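Local coordinates for acyl-CoA dehydrogenase domain protein Tcur3483 (Thermomonospora curvata, PDB 6WY9) that binds the flavin cofactor FAD and is probably an acyl-CoA dehydrogenase-like oxidoreductase acting on CH-CH groups, at residues I273-D278 against G368-L373; D342-L347 against Q372-G377. All coordinates share one frame; numbering follows the deposited sequence.

Helix 369-380 is common to both interactions: its first turn meets helix 263-286 in interaction 1, and the turns that follow meet helix 326-350 in interaction 2, with Gln372 and Leu373 belonging to both segments. The two contacts have centres about 8 Å apart and are joined by apolar packing, in which Leu347 CD1 lies 3.8 Å from Trp276 CA and 4.1 Å from Ile370 CD1. All four segments lie in the C-terminal helical region of the acyl-CoA dehydrogenase fold. Neither interaction forms part of the flavin site: the reduced flavin adenine dinucleotide is about 12 Å from the side chain of Leu373 and about 10 Å from Gly377.

Interaction 1: I273-D278 against G368-L373; sequences IRLWED and GQIEQL
Leu275 reaches across to helix 369-380 with both branches of its side chain, and its two methyls have different neighbours. CD1 meets Leu373 CD1 at 3.2 Å, tighter than a usual carbon-carbon contact, and the Leu275 and Ile370 side chains slide past each other in opposite directions, Leu275 CD1 lying 4.2 Å from Ile370 CG1. CD2 lies beside the amide of Gln369, 4.0 Å from its NE2. With its CG beside the backbone N (chi1 -76°), Leu275 points from its helix toward helix 369-380. This is helix-helix packing within the C-terminal all-helical region of an acyl-CoA dehydrogenase; the segment axes run roughly antiparallel at 140° and approach no closer than 11.7 Å, a wide spacing bridged by side chains without any hydrogen bond across. An alanine here would remove both methyls, and Ile370 and Leu373 would probably lose their apolar partner on this segment, with a gap opening between the helices. Farther out, the Gln369 amide is held at both ends, OE1 accepting from Arg271 and NE2 donating to Leu366 O, which fixes the group flanking Leu275 CD2. Ile370 also packs on Val279 and, on helix 326-350, on Leu347 and Thr348, while Leu373 has Met272 as a further neighbour.

Interaction 2: D342-L347 against Q372-G377; sequences DVQRTL and QLSRQG
Two nearly antiparallel helices of the C-terminal helical domain, 326-350 and 369-380, pack here at 149° with 9.4 Å between the segment axes, the nearest CA atoms across the pair being those of Gln344 and Ser374. Gln344 carries the contact. Its CB touches Ser374 OG at 3.6 Å, and beyond CG the chain is extended (chi2 156°), carrying the amide across Leu373 at about a right angle. The amide carbon CD lies 3.4 Å from Leu373 O, yet neither end of the group bonds to that oxygen: OE1 is a second acceptor, and NE2 has a poor angle. Leu373 O instead accepts the backbone N-H groups of Gln376 and Gly377. A water bridges the helices, donating to Gln344 OE1 at 2.8 Å and to Ser374 O at 2.9 Å, and so gives the amide oxygen a partner between the two backbones. Such close approach suits Gly377, whose CA is 3.5 Å from Gln344 OE1; a beta carbon there would collide with that oxygen. The hydroxyl of Ser374 is turned to its own helix, bonding to Ile370 O, and is also hydrogen-bonded to a basic side chain of a neighbouring subunit.

Interaction 1: I273-D278 against G368-L373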
# COMPACT_ATOMS: atom_id res chain seq x y z
N ILE A 273 11.76 9.14 -14.80
CA ILE A 273 10.81 9.25 -15.91
C ILE A 273 11.46 8.75 -17.20
O ILE A 273 10.86 7.96 -17.97
CB ILE A 273 10.32 10.70 -16.05
CG1 ILE A 273 9.38 11.04 -14.88
CG2 ILE A 273 9.58 10.92 -17.39
CD1 ILE A 273 9.00 12.54 -14.80
N ARG A 274 12.70 9.18 -17.46
CA ARG A 274 13.41 8.70 -18.65
C ARG A 274 13.58 7.18 -18.66
O ARG A 274 13.44 6.52 -19.71
CB ARG A 274 14.79 9.38 -18.76
CG ARG A 274 14.75 10.89 -18.97
CD ARG A 274 13.84 11.28 -20.12
NE ARG A 274 14.14 12.60 -20.69
CZ ARG A 274 15.03 12.81 -21.66
NH1 ARG A 274 15.73 11.81 -22.18
NH2 ARG A 274 15.23 14.04 -22.11
N LEU A 275 13.96 6.61 -17.52
CA LEU A 275 14.12 5.17 -17.43
C LEU A 275 12.79 4.44 -17.64
O LEU A 275 12.76 3.39 -18.28
CB LEU A 275 14.75 4.81 -16.08
CG LEU A 275 16.25 5.15 -16.08
CD1 LEU A 275 16.90 5.10 -14.67
CD2 LEU A 275 17.05 4.25 -17.09
N TRP A 276 11.69 4.96 -17.07
CA TRP A 276 10.37 4.42 -17.35
C TRP A 276 10.09 4.38 -18.86
O TRP A 276 9.69 3.36 -19.40
CB TRP A 276 9.31 5.25 -16.60
CG TRP A 276 7.86 4.80 -16.82
CD1 TRP A 276 7.10 4.03 -15.98
CD2 TRP A 276 7.00 5.15 -17.91
NE1 TRP A 276 5.83 3.84 -16.51
CE2 TRP A 276 5.74 4.52 -17.69
CE3 TRP A 276 7.17 5.91 -19.08
CZ2 TRP A 276 4.67 4.64 -18.57
CZ3 TRP A 276 6.10 6.02 -19.97
CH2 TRP A 276 4.87 5.37 -19.70
N GLU A 277 10.35 5.49 -19.55
CA GLU A 277 10.19 5.50 -21.00
C GLU A 277 11.05 4.45 -21.68
O GLU A 277 10.61 3.82 -22.66
CB GLU A 277 10.55 6.87 -21.57
CG GLU A 277 9.63 7.97 -21.18
CD GLU A 277 10.11 9.28 -21.77
OE1 GLU A 277 11.31 9.62 -21.63
OE2 GLU A 277 9.30 9.92 -22.45
N ASP A 278 12.30 4.30 -21.24
CA ASP A 278 13.17 3.33 -21.89
C ASP A 278 12.65 1.92 -21.68
O ASP A 278 12.75 1.07 -22.58
CB ASP A 278 14.59 3.45 -21.34
CG ASP A 278 15.26 4.75 -21.71
OD1 ASP A 278 14.87 5.44 -22.69
OD2 ASP A 278 16.21 5.08 -20.98
N GLY A 368 22.22 -1.86 -16.77
CA GLY A 368 22.02 -2.16 -15.35
C GLY A 368 21.60 -0.97 -14.50
O GLY A 368 21.67 -1.07 -13.27
N GLN A 369 21.18 0.14 -15.12
CA GLN A 369 20.93 1.37 -14.36
C GLN A 369 19.83 1.20 -13.33
O GLN A 369 19.89 1.77 -12.23
CB GLN A 369 20.56 2.51 -15.32
CG GLN A 369 21.70 2.98 -16.16
CD GLN A 369 21.23 4.06 -17.10
OE1 GLN A 369 21.19 5.24 -16.74
NE2 GLN A 369 20.81 3.66 -18.29
N ILE A 370 18.76 0.50 -13.70
CA ILE A 370 17.64 0.37 -12.76
C ILE A 370 18.02 -0.57 -11.63
O ILE A 370 17.62 -0.37 -10.47
CB ILE A 370 16.38 -0.10 -13.49
CG1 ILE A 370 15.91 1.03 -14.45
CG2 ILE A 370 15.27 -0.45 -12.45
CD1 ILE A 370 14.96 0.56 -15.58
N GLU A 371 18.80 -1.60 -11.94
CA GLU A 371 19.34 -2.44 -10.87
C GLU A 371 20.20 -1.60 -9.91
O GLU A 371 20.03 -1.68 -8.69
CB GLU A 371 20.14 -3.58 -11.48
CG GLU A 371 20.46 -4.72 -10.50
CD GLU A 371 21.58 -4.39 -9.54
OE1 GLU A 371 22.52 -3.65 -9.94
OE2 GLU A 371 21.54 -4.89 -8.39
N GLN A 372 21.13 -0.78 -10.43
CA GLN A 372 21.96 -0.01 -9.51
C GLN A 372 21.16 1.09 -8.77
O GLN A 372 21.36 1.30 -7.56
CB GLN A 372 23.16 0.59 -10.23
CG GLN A 372 23.98 1.50 -9.30
CD GLN A 372 25.32 1.85 -9.87
OE1 GLN A 372 25.45 1.97 -11.08
NE2 GLN A 372 26.33 1.99 -9.02
N LEU A 373 20.21 1.73 -9.46
CA LEU A 373 19.40 2.79 -8.83
C LEU A 373 18.52 2.23 -7.73
O LEU A 373 18.25 2.92 -6.75
CB LEU A 373 18.54 3.53 -9.87
CG LEU A 373 19.33 4.56 -10.71
CD1 LEU A 373 18.54 5.05 -11.92
CD2 LEU A 373 19.80 5.77 -9.85

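Interaction 2: D342-L347 against Q372-G377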
# COMPACT_ATOMS: atom_id res chain seq x y z
N ASP A 342 9.17 3.09 -5.47
CA ASP A 342 8.07 2.34 -6.10
C ASP A 342 8.37 2.07 -7.58
O ASP A 342 8.24 0.93 -8.07
CB ASP A 342 6.78 3.15 -5.92
CG ASP A 342 5.54 2.45 -6.44
OD1 ASP A 342 5.57 1.28 -6.88
OD2 ASP A 342 4.50 3.15 -6.43
N VAL A 343 8.80 3.09 -8.31
CA VAL A 343 9.10 2.91 -9.73
C VAL A 343 10.30 1.96 -9.92
O VAL A 343 10.31 1.10 -10.83
CB VAL A 343 9.34 4.30 -10.35
CG1 VAL A 343 9.82 4.18 -11.82
CG2 VAL A 343 8.04 5.13 -10.29
N GLN A 344 11.34 2.11 -9.10
CA GLN A 344 12.47 1.19 -9.18
C GLN A 344 12.02 -0.25 -8.98
O GLN A 344 12.45 -1.13 -9.72
CB GLN A 344 13.56 1.58 -8.16
CG GLN A 344 14.31 2.87 -8.60
CD GLN A 344 14.98 3.65 -7.46
OE1 GLN A 344 14.97 3.22 -6.30
NE2 GLN A 344 15.53 4.84 -7.79
N ARG A 345 11.20 -0.52 -7.95
CA ARG A 345 10.74 -1.89 -7.70
C ARG A 345 9.97 -2.40 -8.89
O ARG A 345 10.16 -3.53 -9.34
CB ARG A 345 9.81 -1.96 -6.48
CG ARG A 345 10.49 -1.82 -5.10
CD ARG A 345 9.41 -1.73 -3.99
NE ARG A 345 8.55 -2.92 -3.94
CZ ARG A 345 7.99 -3.34 -2.81
NH1 ARG A 345 8.23 -2.69 -1.68
NH2 ARG A 345 7.20 -4.39 -2.79
N THR A 346 9.08 -1.55 -9.41
CA THR A 346 8.12 -1.97 -10.42
C THR A 346 8.81 -2.23 -11.76
O THR A 346 8.55 -3.26 -12.39
CB THR A 346 7.03 -0.91 -10.56
OG1 THR A 346 6.38 -0.70 -9.30
CG2 THR A 346 5.99 -1.36 -11.59
N LEU A 347 9.70 -1.33 -12.19
CA LEU A 347 10.44 -1.52 -13.44
C LEU A 347 11.37 -2.72 -13.36
O LEU A 347 11.55 -3.41 -14.38
CB LEU A 347 11.27 -0.27 -13.83
CG LEU A 347 10.47 1.02 -14.16
CD1 LEU A 347 11.42 2.21 -14.50
CD2 LEU A 347 9.39 0.82 -15.32
N GLN A 372 21.13 -0.78 -10.43
CA GLN A 372 21.96 -0.01 -9.51
C GLN A 372 21.16 1.09 -8.77
O GLN A 372 21.36 1.30 -7.56
CB GLN A 372 23.16 0.59 -10.23
CG GLN A 372 23.98 1.50 -9.30
CD GLN A 372 25.32 1.85 -9.87
OE1 GLN A 372 25.45 1.97 -11.08
NE2 GLN A 372 26.33 1.99 -9.02
N LEU A 373 20.21 1.73 -9.46
CA LEU A 373 19.40 2.79 -8.83
C LEU A 373 18.52 2.23 -7.73
O LEU A 373 18.25 2.92 -6.75
CB LEU A 373 18.54 3.53 -9.87
CG LEU A 373 19.33 4.56 -10.71
CD1 LEU A 373 18.54 5.05 -11.92
CD2 LEU A 373 19.80 5.77 -9.85
N SER A 374 18.02 0.99 -7.89
CA SER A 374 17.30 0.34 -6.79
C SER A 374 18.15 0.25 -5.53
O SER A 374 17.60 0.28 -4.42
CB SER A 374 16.90 -1.08 -7.18
OG SER A 374 15.94 -1.07 -8.21
N ARG A 375 19.46 0.06 -5.67
CA ARG A 375 20.30 -0.03 -4.49
C ARG A 375 20.65 1.33 -3.93
O ARG A 375 21.25 1.40 -2.85
CB ARG A 375 21.59 -0.81 -4.80
CG ARG A 375 21.34 -2.24 -5.28
CD ARG A 375 22.67 -2.93 -5.53
NE ARG A 375 23.09 -2.85 -6.93
CZ ARG A 375 24.20 -2.24 -7.36
NH1 ARG A 375 25.01 -1.58 -6.50
NH2 ARG A 375 24.48 -2.27 -8.67
N GLN A 376 20.31 2.41 -4.64
CA GLN A 376 20.57 3.77 -4.16
C GLN A 376 19.31 4.51 -3.73
O GLN A 376 19.38 5.32 -2.79
CB GLN A 376 21.28 4.61 -5.25
CG GLN A 376 22.47 3.97 -5.86
CD GLN A 376 23.07 4.82 -6.97
OE1 GLN A 376 22.47 5.81 -7.39
NE2 GLN A 376 24.25 4.45 -7.45
N GLY A 377 18.16 4.25 -4.38
CA GLY A 377 16.92 4.94 -4.03
C GLY A 377 16.57 4.84 -2.56
O GLY A 377 15.93 5.75 -1.99
O HOH W 1 14.81 1.02 -4.52